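PDB 4CRQ: endo-1,3-beta-glucanase, family GH16 from Zobellia galactanivorans, which probably hydrolyses internal beta-1,3-glucosidic bonds in laminarin, the chain described being the calcium-binding GH16 catalytic module of a longer modular enzyme. Local coordinates for residues I82-L88 with Q155-V161; S90-P96 with M119-N124; L126-I132 with Y144-V150. The protein carries 1 engineered substitution. One frame throughout, in Å; residues are numbered along the deposited sequence.

Interaction 1: I82-L88 with Q155-V161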
loop_
_atom_site.group_PDB
_atom_site.type_symbol
_atom_site.label_atom_id
_atom_site.label_comp_id
_atom_site.label_asym_id
_atom_site.label_seq_id
_atom_site.Cartn_x
_atom_site.Cartn_y
_atom_site.Cartn_z
ATOM N N ILE A 82 10.885 1.134 -5.724
ATOM C CA ILE A 82 10.273 0.435 -4.589
ATOM C C ILE A 82 9.261 -0.514 -5.208
ATOM O O ILE A 82 8.321 -0.072 -5.941
ATOM C CB ILE A 82 9.615 1.409 -3.583
ATOM C CG1 ILE A 82 10.663 2.392 -2.997
ATOM C CG2 ILE A 82 8.900 0.660 -2.442
ATOM C CD1 ILE A 82 10.608 3.774 -3.592
ATOM N N GLU A 83 9.403 -1.807 -4.933
ATOM C CA GLU A 83 8.569 -2.782 -5.620
ATOM C C GLU A 83 8.206 -4.006 -4.811
ATOM O O GLU A 83 8.847 -4.321 -3.803
ATOM C CB GLU A 83 9.296 -3.239 -6.870
ATOM C CG GLU A 83 10.544 -4.095 -6.698
ATOM C CD GLU A 83 11.133 -4.388 -8.054
ATOM O OE1 GLU A 83 10.379 -4.572 -9.031
ATOM O OE2 GLU A 83 12.342 -4.444 -8.191
ATOM N N ALA A 84 7.195 -4.720 -5.259
ATOM C CA ALA A 84 6.755 -5.938 -4.605
ATOM C C ALA A 84 6.162 -6.862 -5.657
ATOM O O ALA A 84 5.590 -6.395 -6.672
ATOM C CB ALA A 84 5.703 -5.660 -3.536
ATOM N N ARG A 85 6.292 -8.166 -5.403
ATOM C CA ARG A 85 5.743 -9.207 -6.287
ATOM C C ARG A 85 4.525 -9.747 -5.525
ATOM O O ARG A 85 4.671 -10.366 -4.478
ATOM C CB ARG A 85 6.814 -10.258 -6.610
ATOM C CG ARG A 85 6.299 -11.393 -7.505
ATOM C CD ARG A 85 7.447 -12.224 -8.077
ATOM N NE ARG A 85 6.911 -13.183 -9.055
ATOM C CZ ARG A 85 6.441 -14.391 -8.752
ATOM N NH1 ARG A 85 6.463 -14.836 -7.484
ATOM N NH2 ARG A 85 5.959 -15.180 -9.719
ATOM N N ILE A 86 3.317 -9.489 -6.057
ATOM C CA ILE A 86 2.053 -9.703 -5.327
ATOM C C ILE A 86 1.005 -10.424 -6.171
ATOM O O ILE A 86 0.857 -10.114 -7.369
ATOM C CB ILE A 86 1.459 -8.330 -4.883
ATOM C CG1 ILE A 86 2.461 -7.530 -4.024
ATOM C CG2 ILE A 86 0.145 -8.472 -4.086
ATOM C CD1 ILE A 86 1.992 -6.117 -3.643
ATOM N N ALA A 87 0.268 -11.340 -5.529
ATOM C CA ALA A 87 -0.884 -12.046 -6.121
ATOM C C ALA A 87 -2.077 -11.649 -5.251
ATOM O O ALA A 87 -1.998 -11.694 -4.025
ATOM C CB ALA A 87 -0.676 -13.551 -6.144
ATOM N N LEU A 88 -3.195 -11.260 -5.862
ATOM C CA LEU A 88 -4.330 -10.699 -5.140
ATOM C C LEU A 88 -5.598 -11.532 -5.217
ATOM O O LEU A 88 -5.871 -12.117 -6.256
ATOM C CB LEU A 88 -4.652 -9.313 -5.749
ATOM C CG LEU A 88 -3.566 -8.225 -5.625
ATOM C CD1 LEU A 88 -3.947 -6.973 -6.417
ATOM C CD2 LEU A 88 -3.287 -7.892 -4.140
ATOM N N GLN A 155 -2.940 -13.797 -10.417
ATOM C CA GLN A 155 -1.578 -14.244 -10.678
ATOM C C GLN A 155 -0.607 -13.263 -10.027
ATOM O O GLN A 155 -1.010 -12.137 -9.645
ATOM C CB GLN A 155 -1.311 -14.235 -12.176
ATOM C CG GLN A 155 -2.145 -15.252 -12.950
ATOM C CD GLN A 155 -2.101 -15.023 -14.460
ATOM O OE1 GLN A 155 -1.454 -14.086 -14.927
ATOM N NE2 GLN A 155 -2.809 -15.875 -15.235
ATOM N N TYR A 156 0.678 -13.671 -9.899
ATOM C CA TYR A 156 1.689 -12.699 -9.458
ATOM C C TYR A 156 1.923 -11.625 -10.536
ATOM O O TYR A 156 1.932 -11.922 -11.739
ATOM C CB TYR A 156 3.029 -13.342 -9.122
ATOM C CG TYR A 156 2.963 -14.093 -7.821
ATOM C CD1 TYR A 156 3.119 -13.422 -6.584
ATOM C CD2 TYR A 156 2.745 -15.487 -7.811
ATOM C CE1 TYR A 156 3.055 -14.117 -5.377
ATOM C CE2 TYR A 156 2.680 -16.196 -6.624
ATOM C CZ TYR A 156 2.842 -15.531 -5.403
ATOM O OH TYR A 156 2.783 -16.307 -4.252
ATOM N N HIS A 157 2.110 -10.385 -10.070
ATOM C CA HIS A 157 2.566 -9.269 -10.898
ATOM C C HIS A 157 3.576 -8.475 -10.122
ATOM O O HIS A 157 3.605 -8.544 -8.881
ATOM C CB HIS A 157 1.407 -8.380 -11.321
ATOM C CG HIS A 157 0.413 -9.089 -12.209
ATOM N ND1 HIS A 157 0.563 -9.170 -13.556
ATOM C CD2 HIS A 157 -0.754 -9.781 -11.902
ATOM C CE1 HIS A 157 -0.475 -9.876 -14.078
ATOM N NE2 HIS A 157 -1.272 -10.248 -13.073
ATOM N N ILE A 158 4.399 -7.707 -10.825
ATOM C CA ILE A 158 5.367 -6.812 -10.176
ATOM C C ILE A 158 4.756 -5.405 -10.145
ATOM O O ILE A 158 4.419 -4.845 -11.203
ATOM C CB ILE A 158 6.707 -6.750 -10.935
ATOM C CG1 ILE A 158 7.243 -8.175 -11.265
ATOM C CG2 ILE A 158 7.719 -5.874 -10.167
ATOM C CD1 ILE A 158 7.531 -9.109 -10.081
ATOM N N TYR A 159 4.616 -4.836 -8.936
ATOM C CA TYR A 159 4.096 -3.469 -8.792
ATOM C C TYR A 159 5.230 -2.593 -8.313
ATOM O O TYR A 159 5.851 -2.925 -7.290
ATOM C CB TYR A 159 2.962 -3.446 -7.788
ATOM C CG TYR A 159 1.805 -4.314 -8.242
ATOM C CD1 TYR A 159 0.873 -3.819 -9.176
ATOM C CD2 TYR A 159 1.642 -5.637 -7.759
ATOM C CE1 TYR A 159 -0.179 -4.605 -9.607
ATOM C CE2 TYR A 159 0.568 -6.437 -8.191
ATOM C CZ TYR A 159 -0.348 -5.916 -9.117
ATOM O OH TYR A 159 -1.433 -6.637 -9.583
ATOM N N SER A 160 5.532 -1.481 -9.012
ATOM C CA SER A 160 6.665 -0.663 -8.584
ATOM C C SER A 160 6.441 0.810 -8.874
ATOM O O SER A 160 5.593 1.173 -9.706
ATOM C CB SER A 160 7.953 -1.138 -9.297
ATOM O OG SER A 160 7.843 -0.902 -10.694
ATOM N N VAL A 161 7.216 1.638 -8.182
ATOM C CA VAL A 161 7.360 3.035 -8.531
ATOM C C VAL A 161 8.827 3.336 -8.667
ATOM O O VAL A 161 9.623 2.766 -7.908
ATOM C CB VAL A 161 6.740 4.032 -7.504
ATOM C CG1 VAL A 161 5.232 3.978 -7.569
ATOM C CG2 VAL A 161 7.312 3.831 -6.079
HETATM O O HOH W 1 -1.454 -9.168 -8.593
#
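Tyr156 is sandwiched between two side chains of strand 82-87. The guanidinium of Arg85 lies flat on one ring face, planes at 15° and centres 4.2 Å apart, an off-centre cation-pi stack. Ala87 CB sits over the opposite face, 3.8 Å from the centroid, as a CH-pi contact. The charge of Arg85 is met by a salt bridge to Asp225, a calcium ligand, and Tyr156 OH bonds to Asn49. The strands are antiparallel, and Ile82-Val161, Ala84-Tyr159 and Ile86-His157 are doubly hydrogen-bonded pairs. On the face of Ile86, Ile86 CB meets Tyr159 CE2 at 3.9 Å. Water 1 joins Ile86 O (2.8 Å) to Tyr159 OH (2.7 Å). This is strand pairing within the beta-sandwich jelly roll of the GH16 fold. Strand 220-231 pairs with the far edge of strand 82-87, beside the calcium site. Strand 167-172 pairs with the far edge of strand 156-161. Ile82 and Ala84 pack on Phe98 of strand 94-102.

Interaction 2: S90-P96 with M119-N124. Engineered in segment 119-124: Ser120 (natural residue Glu).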
loop_
_atom_site.group_PDB
_atom_site.type_symbol
_atom_site.label_atom_id
_atom_site.label_comp_id
_atom_site.label_asym_id
_atom_site.label_seq_id
_atom_site.Cartn_x
_atom_site.Cartn_y
_atom_site.Cartn_z
ATOM N N SER A 90 -9.853 -11.917 -5.171
ATOM C CA SER A 90 -10.893 -11.054 -5.735
ATOM C C SER A 90 -12.188 -11.206 -4.955
ATOM O O SER A 90 -12.508 -12.317 -4.544
ATOM C CB SER A 90 -11.087 -11.354 -7.226
ATOM O OG SER A 90 -9.941 -10.958 -7.989
ATOM N N GLY A 91 -12.917 -10.113 -4.746
ATOM C CA GLY A 91 -14.200 -10.206 -4.058
ATOM C C GLY A 91 -14.683 -8.834 -3.703
ATOM O O GLY A 91 -13.858 -7.981 -3.310
ATOM N N GLN A 92 -16.002 -8.621 -3.824
ATOM C CA GLN A 92 -16.646 -7.347 -3.481
ATOM C C GLN A 92 -16.242 -7.003 -2.048
ATOM O O GLN A 92 -16.374 -7.850 -1.143
ATOM C CB GLN A 92 -18.188 -7.431 -3.673
ATOM C CG GLN A 92 -18.930 -6.107 -3.745
ATOM C CD GLN A 92 -18.463 -5.202 -4.881
ATOM O OE1 GLN A 92 -18.489 -3.995 -4.728
ATOM N NE2 GLN A 92 -18.021 -5.778 -6.015
ATOM N N GLY A 93 -15.731 -5.786 -1.858
ATOM C CA GLY A 93 -15.319 -5.297 -0.541
ATOM C C GLY A 93 -13.817 -5.314 -0.304
ATOM O O GLY A 93 -13.330 -4.563 0.552
ATOM N N LEU A 94 -13.078 -6.151 -1.036
ATOM C CA LEU A 94 -11.626 -6.300 -0.758
ATOM C C LEU A 94 -10.832 -5.118 -1.255
ATOM O O LEU A 94 -11.063 -4.651 -2.382
ATOM C CB LEU A 94 -11.049 -7.621 -1.322
ATOM C CG LEU A 94 -11.655 -8.893 -0.686
ATOM C CD1 LEU A 94 -11.127 -10.116 -1.414
ATOM C CD2 LEU A 94 -11.398 -8.968 0.832
ATOM N N TRP A 95 -9.883 -4.645 -0.429
ATOM C CA TRP A 95 -9.130 -3.439 -0.757
ATOM C C TRP A 95 -7.672 -3.545 -0.357
ATOM O O TRP A 95 -7.260 -2.952 0.654
ATOM C CB TRP A 95 -9.890 -2.238 -0.174
ATOM C CG TRP A 95 -9.331 -0.868 -0.458
ATOM C CD1 TRP A 95 -8.382 -0.488 -1.419
ATOM C CD2 TRP A 95 -9.708 0.357 0.215
ATOM N NE1 TRP A 95 -8.141 0.856 -1.361
ATOM C CE2 TRP A 95 -8.912 1.434 -0.402
ATOM C CE3 TRP A 95 -10.588 0.670 1.250
ATOM C CZ2 TRP A 95 -9.021 2.766 0.014
ATOM C CZ3 TRP A 95 -10.693 2.012 1.661
ATOM C CH2 TRP A 95 -9.926 3.036 1.056
ATOM N N PRO A 96 -6.889 -4.291 -1.152
ATOM C CA PRO A 96 -5.476 -4.434 -0.844
ATOM C C PRO A 96 -4.679 -3.204 -1.286
ATOM O O PRO A 96 -5.097 -2.481 -2.220
ATOM C CB PRO A 96 -5.073 -5.639 -1.712
ATOM C CG PRO A 96 -5.950 -5.497 -2.953
ATOM C CD PRO A 96 -7.274 -5.092 -2.355
ATOM N N MET A 119 0.449 0.403 -5.419
ATOM C CA MET A 119 -0.616 -0.413 -5.968
ATOM C C MET A 119 -1.806 -0.333 -5.021
ATOM O O MET A 119 -1.624 -0.477 -3.808
ATOM C CB MET A 119 -0.154 -1.882 -6.115
ATOM C CG MET A 119 -1.226 -2.861 -6.657
ATOM S SD MET A 119 -2.547 -3.339 -5.505
ATOM C CE MET A 119 -1.636 -4.204 -4.213
ATOM N N SER A 120 -3.006 -0.095 -5.568
ATOM C CA SER A 120 -4.240 -0.356 -4.802
ATOM C C SER A 120 -5.250 -0.958 -5.792
ATOM O O SER A 120 -5.174 -0.737 -7.006
ATOM C CB SER A 120 -4.770 0.877 -4.072
ATOM O OG SER A 120 -5.131 1.873 -4.991
ATOM N N ARG A 121 -6.175 -1.755 -5.260
ATOM C CA ARG A 121 -7.223 -2.360 -6.073
ATOM C C ARG A 121 -8.475 -2.455 -5.232
ATOM O O ARG A 121 -8.376 -2.592 -4.017
ATOM C CB ARG A 121 -6.794 -3.762 -6.551
ATOM C CG ARG A 121 -7.812 -4.440 -7.476
ATOM C CD ARG A 121 -7.497 -5.898 -7.624
ATOM N NE ARG A 121 -8.439 -6.562 -8.521
ATOM C CZ ARG A 121 -8.806 -7.830 -8.419
ATOM N NH1 ARG A 121 -8.323 -8.600 -7.433
ATOM N NH2 ARG A 121 -9.666 -8.327 -9.311
ATOM N N ILE A 122 -9.637 -2.383 -5.881
ATOM C CA ILE A 122 -10.895 -2.629 -5.163
ATOM C C ILE A 122 -11.728 -3.724 -5.815
ATOM O O ILE A 122 -11.720 -3.886 -7.062
ATOM C CB ILE A 122 -11.765 -1.338 -5.005
ATOM C CG1 ILE A 122 -12.047 -0.692 -6.382
ATOM C CG2 ILE A 122 -11.109 -0.372 -4.011
ATOM C CD1 ILE A 122 -13.192 0.299 -6.381
ATOM N N ASN A 123 -12.437 -4.460 -4.958
ATOM C CA ASN A 123 -13.512 -5.377 -5.397
ATOM C C ASN A 123 -12.987 -6.397 -6.409
ATOM O O ASN A 123 -11.977 -7.024 -6.128
ATOM C CB ASN A 123 -14.731 -4.563 -5.906
ATOM C CG ASN A 123 -15.240 -3.577 -4.869
ATOM O OD1 ASN A 123 -15.201 -3.859 -3.666
ATOM N ND2 ASN A 123 -15.720 -2.422 -5.321
ATOM N N ASN A 124 -13.650 -6.574 -7.555
ATOM C CA ASN A 124 -13.189 -7.512 -8.592
ATOM C C ASN A 124 -12.618 -6.803 -9.818
ATOM O O ASN A 124 -12.547 -7.409 -10.905
ATOM C CB ASN A 124 -14.358 -8.433 -9.031
ATOM C CG ASN A 124 -14.825 -9.367 -7.935
ATOM O OD1 ASN A 124 -14.068 -10.211 -7.474
ATOM N ND2 ASN A 124 -16.081 -9.222 -7.515
HETATM O O HOH W 2 -17.453 -10.788 -5.269
HETATM O O HOH W 3 -9.800 -6.052 -4.600
#
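Arg121 is fully extended, with chi1 to chi3 all t. This carries its guanidinium to Ser90, whose OG accepts from both Arg121 NH1 (2.9 Å) and Arg121 NH2 (3.0 Å). Arg121 NE is taken by Ala125 O. With chi1 in m, Asn123 OD1 accepts from Gly93 N at 2.7 Å, and Asn123 ND2 hydrogen-bonds to Pro209 O. Gly93 is the third residue of a type II beta turn, Gly91 to Leu94, and its phi of 103° suits glycine. Trp95 is t and Ile122 is p. Ile122 CG2 thus lies over the five-membered ring of Trp95, 4.0 Å from its centroid. Trp208 meets Trp95 at about 90°. The engineered Ser120 has its CB near the indole edge, 4.3 Å from Trp95 NE1. The natural glutamate here closes an ExDxxE-type signature of GH16, where relatives hold the acid/base, so this is probably part of the active-site cleft. The backbones are joined by Asn123 N to Leu94 O (2.9 Å) and a weak bond from Arg121 N to Pro96 O (3.3 Å). Arg121 O faces Pro96 CD at 3.2 Å. Proline has no amide hydrogen, and this buried carbonyl lacks a hydrogen-bond partner. Regular strand pairing is therefore incomplete, and side-chain amide and guanidinium bonds do much of the joining.

Interaction 3: L126-I132 with Y144-V150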
loop_
_atom_site.group_PDB
_atom_site.type_symbol
_atom_site.label_atom_id
_atom_site.label_comp_id
_atom_site.label_asym_id
_atom_site.label_seq_id
_atom_site.Cartn_x
_atom_site.Cartn_y
_atom_site.Cartn_z
ATOM N N LEU A 126 -10.628 -5.290 -12.878
ATOM C CA LEU A 126 -9.508 -5.875 -13.640
ATOM C C LEU A 126 -8.469 -4.787 -13.986
ATOM O O LEU A 126 -7.966 -4.673 -15.098
ATOM C CB LEU A 126 -10.002 -6.728 -14.835
ATOM C CG LEU A 126 -10.794 -8.017 -14.489
ATOM C CD1 LEU A 126 -11.180 -8.719 -15.775
ATOM C CD2 LEU A 126 -10.051 -8.981 -13.539
ATOM N N GLN A 127 -8.162 -4.000 -12.972
ATOM C CA GLN A 127 -7.207 -2.917 -13.052
ATOM C C GLN A 127 -6.709 -2.579 -11.668
ATOM O O GLN A 127 -7.366 -2.878 -10.654
ATOM C CB GLN A 127 -7.842 -1.679 -13.664
ATOM C CG GLN A 127 -9.112 -1.246 -12.964
ATOM C CD GLN A 127 -9.882 -0.202 -13.717
ATOM O OE1 GLN A 127 -9.589 0.128 -14.872
ATOM N NE2 GLN A 127 -10.894 0.332 -13.061
ATOM N N THR A 128 -5.546 -1.950 -11.629
ATOM C CA THR A 128 -4.970 -1.516 -10.362
ATOM C C THR A 128 -4.620 -0.045 -10.523
ATOM O O THR A 128 -4.533 0.454 -11.657
ATOM C CB THR A 128 -3.725 -2.333 -9.960
ATOM O OG1 THR A 128 -2.709 -2.199 -10.973
ATOM C CG2 THR A 128 -4.067 -3.843 -9.733
ATOM N N HIS A 129 -4.413 0.630 -9.394
ATOM C CA HIS A 129 -4.152 2.069 -9.369
ATOM C C HIS A 129 -2.831 2.448 -8.760
ATOM O O HIS A 129 -2.256 1.676 -8.001
ATOM C CB HIS A 129 -5.265 2.751 -8.608
ATOM C CG HIS A 129 -6.642 2.583 -9.233
ATOM N ND1 HIS A 129 -7.276 3.586 -9.847
ATOM C CD2 HIS A 129 -7.490 1.466 -9.318
ATOM C CE1 HIS A 129 -8.486 3.151 -10.302
ATOM N NE2 HIS A 129 -8.607 1.853 -9.980
ATOM N N GLY A 130 -2.380 3.656 -9.114
ATOM C CA GLY A 130 -1.158 4.294 -8.631
ATOM C C GLY A 130 -1.514 5.744 -8.415
ATOM O O GLY A 130 -1.986 6.405 -9.346
ATOM N N THR A 131 -1.283 6.247 -7.199
ATOM C CA THR A 131 -1.754 7.574 -6.815
ATOM C C THR A 131 -0.795 8.249 -5.835
ATOM O O THR A 131 -0.057 7.560 -5.111
ATOM C CB THR A 131 -3.165 7.430 -6.121
ATOM O OG1 THR A 131 -3.945 6.394 -6.760
ATOM C CG2 THR A 131 -4.001 8.749 -6.089
ATOM N N ILE A 132 -0.779 9.586 -5.832
ATOM C CA ILE A 132 -0.152 10.350 -4.739
ATOM C C ILE A 132 -1.240 11.199 -4.056
ATOM O O ILE A 132 -2.210 11.627 -4.714
ATOM C CB ILE A 132 1.062 11.249 -5.130
ATOM C CG1 ILE A 132 0.742 12.185 -6.322
ATOM C CG2 ILE A 132 2.292 10.366 -5.363
ATOM C CD1 ILE A 132 1.696 13.353 -6.434
ATOM N N TYR A 144 -3.592 12.778 -7.163
ATOM C CA TYR A 144 -3.290 12.581 -8.574
ATOM C C TYR A 144 -3.055 11.099 -8.786
ATOM O O TYR A 144 -2.151 10.524 -8.180
ATOM C CB TYR A 144 -2.054 13.380 -9.012
ATOM C CG TYR A 144 -1.918 13.418 -10.509
ATOM C CD1 TYR A 144 -1.353 12.337 -11.222
ATOM C CD2 TYR A 144 -2.370 14.535 -11.239
ATOM C CE1 TYR A 144 -1.239 12.375 -12.611
ATOM C CE2 TYR A 144 -2.254 14.566 -12.630
ATOM C CZ TYR A 144 -1.679 13.461 -13.285
ATOM O OH TYR A 144 -1.559 13.492 -14.653
ATOM N N GLY A 145 -3.859 10.484 -9.642
ATOM C CA GLY A 145 -3.724 9.051 -9.870
ATOM C C GLY A 145 -4.133 8.609 -11.251
ATOM O O GLY A 145 -4.721 9.390 -12.033
ATOM N N ASP A 146 -3.823 7.351 -11.552
ATOM C CA ASP A 146 -4.250 6.722 -12.802
ATOM C C ASP A 146 -4.349 5.201 -12.557
ATOM O O ASP A 146 -3.979 4.691 -11.469
ATOM C CB ASP A 146 -3.296 7.109 -13.968
ATOM C CG ASP A 146 -3.987 7.181 -15.311
ATOM O OD1 ASP A 146 -4.992 6.475 -15.514
ATOM O OD2 ASP A 146 -3.526 7.954 -16.184
ATOM N N ASP A 147 -4.836 4.475 -13.551
ATOM C CA ASP A 147 -4.966 3.024 -13.421
ATOM C C ASP A 147 -4.481 2.333 -14.670
ATOM O O ASP A 147 -4.229 2.981 -15.686
ATOM C CB ASP A 147 -6.407 2.596 -13.021
ATOM C CG ASP A 147 -7.514 3.146 -13.939
ATOM O OD1 ASP A 147 -7.255 3.594 -15.070
ATOM O OD2 ASP A 147 -8.686 3.115 -13.507
ATOM N N VAL A 148 -4.339 1.017 -14.587
ATOM C CA VAL A 148 -3.894 0.205 -15.708
ATOM C C VAL A 148 -4.645 -1.119 -15.648
ATOM O O VAL A 148 -4.890 -1.655 -14.551
ATOM C CB VAL A 148 -2.340 -0.010 -15.707
ATOM C CG1 VAL A 148 -1.814 -0.738 -14.449
ATOM C CG2 VAL A 148 -1.875 -0.709 -16.992
ATOM N N GLY A 149 -5.000 -1.655 -16.812
ATOM C CA GLY A 149 -5.661 -2.957 -16.879
ATOM C C GLY A 149 -4.697 -4.062 -16.451
ATOM O O GLY A 149 -3.533 -4.059 -16.853
ATOM N N VAL A 150 -5.179 -4.987 -15.625
ATOM C CA VAL A 150 -4.411 -6.161 -15.191
ATOM C C VAL A 150 -5.379 -7.330 -15.434
ATOM O O VAL A 150 -6.369 -7.444 -14.683
ATOM C CB VAL A 150 -3.933 -6.047 -13.714
ATOM C CG1 VAL A 150 -3.213 -7.323 -13.262
ATOM C CG2 VAL A 150 -3.041 -4.821 -13.500
#
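This is a beta hairpin of the GH16 jelly roll, built from strands 127-135 and 141-149. The segments run antiparallel, and their backbone polar groups are paired in regular alternation. Thr128-Val148, Gly130-Asp146 and Ile132-Tyr144 each exchange two N-H...O bonds of 2.9 to 3.0 Å between their backbone N and O atoms. At the open end, Val150 N donates to Leu126 O at 2.9 Å. Gly130 O also receives a weak bond from Asn178 ND2. The outer edge of strand 127-132 is used as well. His129 makes a backbone bond with Ser120, and Thr131 with Asp117, so the hairpin continues a sheet. On the other strand, Asp147 N points outward and is satisfied locally by Asp146 OD1 at 2.8 Å. Gln127 OE1 and Asp147 OD2 are 3.4 Å apart, but both are acceptors and do not bond. Asp147 CB instead lies over the His129 ring, 3.5 Å from its centroid, as a CH-pi contact. That ring also meets Trp208 edge-to-face, and His129 borders Ser120, consistent with a place by the substrate cleft. Thr128, Ile132 and Val148 turn to the other side, onto strand 167-172. Gly145 lies opposite Thr131; a CB placed on it would come within 2.8 Å of Thr131 CG2, a clash.

Overall arrangement
The chain enters interaction 1 at 82-88 and goes straight on into 90-96. Segment 119-124 returns to 90-96 and closes interaction 2, a loop of 22 intervening residues. Next, 126-132 and 144-150 close interaction 3, a hairpin with 11 residues between them. Segment 155-161 then pairs with 82-88 and closes interaction 1. This outermost loop holds the other two, which follow one another in series. None cross. The contacts also touch each other. Tyr159 CD1 packs on Met119 CG at 3.4 Å, and His157 NE2 on Val150 CG1 at 3.5 Å. Arg121 CG packs on Gln127 O at 3.6 Å. Together they tie the sheet bordering the calcium site to the strands around the engineered Ser120.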